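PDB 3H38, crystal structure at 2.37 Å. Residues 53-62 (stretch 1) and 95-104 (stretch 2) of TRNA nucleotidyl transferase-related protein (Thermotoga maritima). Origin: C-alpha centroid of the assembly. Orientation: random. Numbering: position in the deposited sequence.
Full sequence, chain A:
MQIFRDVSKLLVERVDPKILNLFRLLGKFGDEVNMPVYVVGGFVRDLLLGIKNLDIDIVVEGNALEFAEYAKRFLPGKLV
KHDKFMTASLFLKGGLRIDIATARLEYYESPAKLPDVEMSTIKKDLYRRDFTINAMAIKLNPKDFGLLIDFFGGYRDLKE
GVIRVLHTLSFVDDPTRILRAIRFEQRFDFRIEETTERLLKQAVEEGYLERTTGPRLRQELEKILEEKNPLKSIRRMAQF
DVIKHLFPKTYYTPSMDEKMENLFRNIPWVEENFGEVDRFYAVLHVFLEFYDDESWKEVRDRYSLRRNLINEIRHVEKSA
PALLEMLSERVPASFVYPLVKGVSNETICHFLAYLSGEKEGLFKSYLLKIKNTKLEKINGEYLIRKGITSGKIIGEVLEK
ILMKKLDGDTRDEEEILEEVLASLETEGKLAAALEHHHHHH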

# COMPACT_ATOMS: atom_id res chain seq x y z
N ASN A 53 18.84 -1.39 5.68
CA ASN A 53 17.70 -2.24 6.04
C ASN A 53 17.88 -2.64 7.48
O ASN A 53 18.67 -3.52 7.77
CB ASN A 53 17.66 -3.51 5.19
CG ASN A 53 16.59 -4.50 5.68
OD1 ASN A 53 16.33 -4.60 6.88
ND2 ASN A 53 15.97 -5.22 4.75
N LEU A 54 17.15 -2.01 8.39
CA LEU A 54 17.55 -2.06 9.79
C LEU A 54 17.14 -3.31 10.53
O LEU A 54 17.88 -3.80 11.38
CB LEU A 54 17.05 -0.83 10.54
CG LEU A 54 17.67 0.44 9.97
CD1 LEU A 54 16.65 1.19 9.08
CD2 LEU A 54 18.15 1.32 11.11
N ASP A 55 15.97 -3.83 10.19
CA ASP A 55 15.35 -4.86 11.00
C ASP A 55 16.08 -6.21 10.92
O ASP A 55 16.85 -6.47 9.99
CB ASP A 55 13.88 -5.01 10.60
CG ASP A 55 13.73 -5.44 9.17
OD1 ASP A 55 12.83 -4.89 8.48
OD2 ASP A 55 14.51 -6.32 8.74
N ILE A 56 15.85 -7.06 11.91
CA ILE A 56 16.54 -8.33 11.97
C ILE A 56 15.57 -9.53 11.96
O ILE A 56 14.68 -9.66 12.79
CB ILE A 56 17.50 -8.37 13.17
CG1 ILE A 56 16.87 -9.08 14.36
CG2 ILE A 56 17.95 -6.95 13.56
CD1 ILE A 56 17.86 -9.32 15.46
N ASP A 57 15.77 -10.39 10.97
CA ASP A 57 14.82 -11.45 10.67
C ASP A 57 15.53 -12.80 10.71
O ASP A 57 16.27 -13.13 9.77
CB ASP A 57 14.24 -11.21 9.27
CG ASP A 57 12.87 -11.82 9.09
OD1 ASP A 57 12.55 -12.79 9.82
OD2 ASP A 57 12.10 -11.34 8.23
N ILE A 58 15.29 -13.57 11.78
CA ILE A 58 16.08 -14.80 12.02
C ILE A 58 15.39 -16.12 11.74
O ILE A 58 14.27 -16.36 12.18
CB ILE A 58 16.63 -14.86 13.46
CG1 ILE A 58 17.48 -13.63 13.76
CG2 ILE A 58 17.51 -16.06 13.62
CD1 ILE A 58 18.61 -13.48 12.77
N VAL A 59 16.09 -16.99 11.01
CA VAL A 59 15.60 -18.35 10.79
C VAL A 59 16.47 -19.44 11.47
O VAL A 59 17.70 -19.47 11.33
CB VAL A 59 15.41 -18.62 9.28
CG1 VAL A 59 14.88 -20.01 9.04
CG2 VAL A 59 14.43 -17.62 8.71
N VAL A 60 15.83 -20.31 12.25
CA VAL A 60 16.60 -21.36 12.92
C VAL A 60 16.16 -22.74 12.44
O VAL A 60 14.98 -22.94 12.14
CB VAL A 60 16.52 -21.29 14.47
CG1 VAL A 60 17.14 -19.97 15.00
CG2 VAL A 60 15.09 -21.43 14.93
N GLU A 61 17.11 -23.65 12.28
CA GLU A 61 16.73 -25.04 12.04
C GLU A 61 16.59 -25.72 13.40
O GLU A 61 17.51 -26.42 13.85
CB GLU A 61 17.75 -25.78 11.19
CG GLU A 61 17.82 -25.35 9.75
CD GLU A 61 18.61 -26.35 8.93
OE1 GLU A 61 19.12 -25.97 7.86
OE2 GLU A 61 18.71 -27.51 9.39
N GLY A 62 15.46 -25.47 14.05
CA GLY A 62 15.14 -26.05 15.33
C GLY A 62 13.93 -25.33 15.86
O GLY A 62 13.24 -24.66 15.09
N GLY A 95 15.86 -1.03 22.24
CA GLY A 95 15.05 -0.51 21.15
C GLY A 95 14.70 -1.53 20.08
O GLY A 95 13.53 -1.74 19.77
N LEU A 96 15.71 -2.19 19.52
CA LEU A 96 15.50 -3.04 18.35
C LEU A 96 14.86 -4.38 18.69
O LEU A 96 14.91 -4.84 19.84
CB LEU A 96 16.81 -3.23 17.58
CG LEU A 96 16.69 -2.94 16.08
CD1 LEU A 96 18.05 -2.94 15.41
CD2 LEU A 96 15.72 -3.89 15.37
N ARG A 97 14.27 -5.02 17.69
CA ARG A 97 13.46 -6.21 17.91
C ARG A 97 13.81 -7.38 16.97
O ARG A 97 13.87 -7.23 15.74
CB ARG A 97 11.98 -5.84 17.82
CG ARG A 97 11.38 -5.90 16.43
CD ARG A 97 10.34 -6.99 16.33
NE ARG A 97 9.32 -6.65 15.35
CZ ARG A 97 8.09 -7.15 15.35
NH1 ARG A 97 7.72 -8.02 16.29
NH2 ARG A 97 7.22 -6.78 14.41
N ILE A 98 14.00 -8.54 17.58
CA ILE A 98 14.41 -9.75 16.88
C ILE A 98 13.21 -10.63 16.53
O ILE A 98 12.50 -11.09 17.41
CB ILE A 98 15.36 -10.57 17.78
CG1 ILE A 98 16.45 -9.66 18.35
CG2 ILE A 98 15.95 -11.75 17.02
CD1 ILE A 98 17.23 -10.25 19.51
N ASP A 99 12.99 -10.83 15.24
CA ASP A 99 12.03 -11.82 14.78
C ASP A 99 12.75 -13.17 14.72
O ASP A 99 13.94 -13.24 14.36
CB ASP A 99 11.49 -11.45 13.40
CG ASP A 99 10.57 -10.22 13.43
OD1 ASP A 99 9.71 -10.14 14.34
OD2 ASP A 99 10.70 -9.33 12.54
N ILE A 100 12.06 -14.23 15.10
CA ILE A 100 12.67 -15.55 15.09
C ILE A 100 11.66 -16.57 14.64
O ILE A 100 10.61 -16.72 15.27
CB ILE A 100 13.13 -15.98 16.49
CG1 ILE A 100 13.63 -14.79 17.29
CG2 ILE A 100 14.22 -17.03 16.37
CD1 ILE A 100 14.36 -15.19 18.56
N ALA A 101 11.98 -17.28 13.56
CA ALA A 101 11.12 -18.32 13.04
C ALA A 101 11.88 -19.62 12.72
O ALA A 101 13.05 -19.58 12.37
CB ALA A 101 10.36 -17.81 11.80
N THR A 102 11.19 -20.75 12.86
CA THR A 102 11.70 -22.08 12.53
C THR A 102 11.69 -22.29 11.02
O THR A 102 10.70 -21.97 10.36
CB THR A 102 10.77 -23.16 13.15
OG1 THR A 102 10.69 -22.98 14.57
CG2 THR A 102 11.26 -24.58 12.84
N ALA A 103 12.75 -22.84 10.45
CA ALA A 103 12.75 -23.11 9.00
C ALA A 103 11.59 -24.02 8.60
O ALA A 103 11.38 -25.07 9.24
CB ALA A 103 14.08 -23.74 8.56
N ARG A 104 10.83 -23.63 7.57
CA ARG A 104 9.63 -24.41 7.20
C ARG A 104 9.47 -24.66 5.71
O ARG A 104 9.98 -23.90 4.90
CB ARG A 104 8.36 -23.78 7.76
CG ARG A 104 7.98 -22.46 7.09
CD ARG A 104 7.24 -21.54 8.05
NE ARG A 104 7.98 -21.35 9.29
CZ ARG A 104 7.45 -20.88 10.41
NH1 ARG A 104 6.17 -20.54 10.45
NH2 ARG A 104 8.20 -20.75 11.50

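Two parallel strands must share hydrogen bonds in a staggered pattern, each bonded residue of one strand reaching past its direct neighbour on the other, and the pairing of the strand that ends at V60 with the strand from R97 to T102 illustrates the rule. Before the ladder begins, L96 turns toward stretch 1 and rests its CD2 4.2 Å from CG2 of I56. R97 points away, its guanidinium contributing instead to a charge-only salt bridge within its own strand, NH1 to OD1 of D99 at 3.5 Å. I98 packs against two isoleucines: its CG1 lies 3.2 Å from CD1 of I56, a tight approach, and its CG2 4.1 Å from CG1 of I58.

The regular bonding starts at D99, whose N donates to O of I56 (3.2 Å) and whose O accepts from N of I58 (2.9 Å). I100 makes no such bond across the strands; its CA approaches O of I58 at 3.4 Å, while its side chain joins I98 on the isoleucine-rich face. A101 repeats the D99 pattern, N to O of I58 at 2.8 Å and O to N of V60 at 2.9 Å. T102, like I100, offers a CA contact, 3.4 Å from O of V60. A103 closes the ladder beyond the strand, its N bonding O of V60 at 2.8 Å and its CB meeting CG1 of V59 at 3.8 Å.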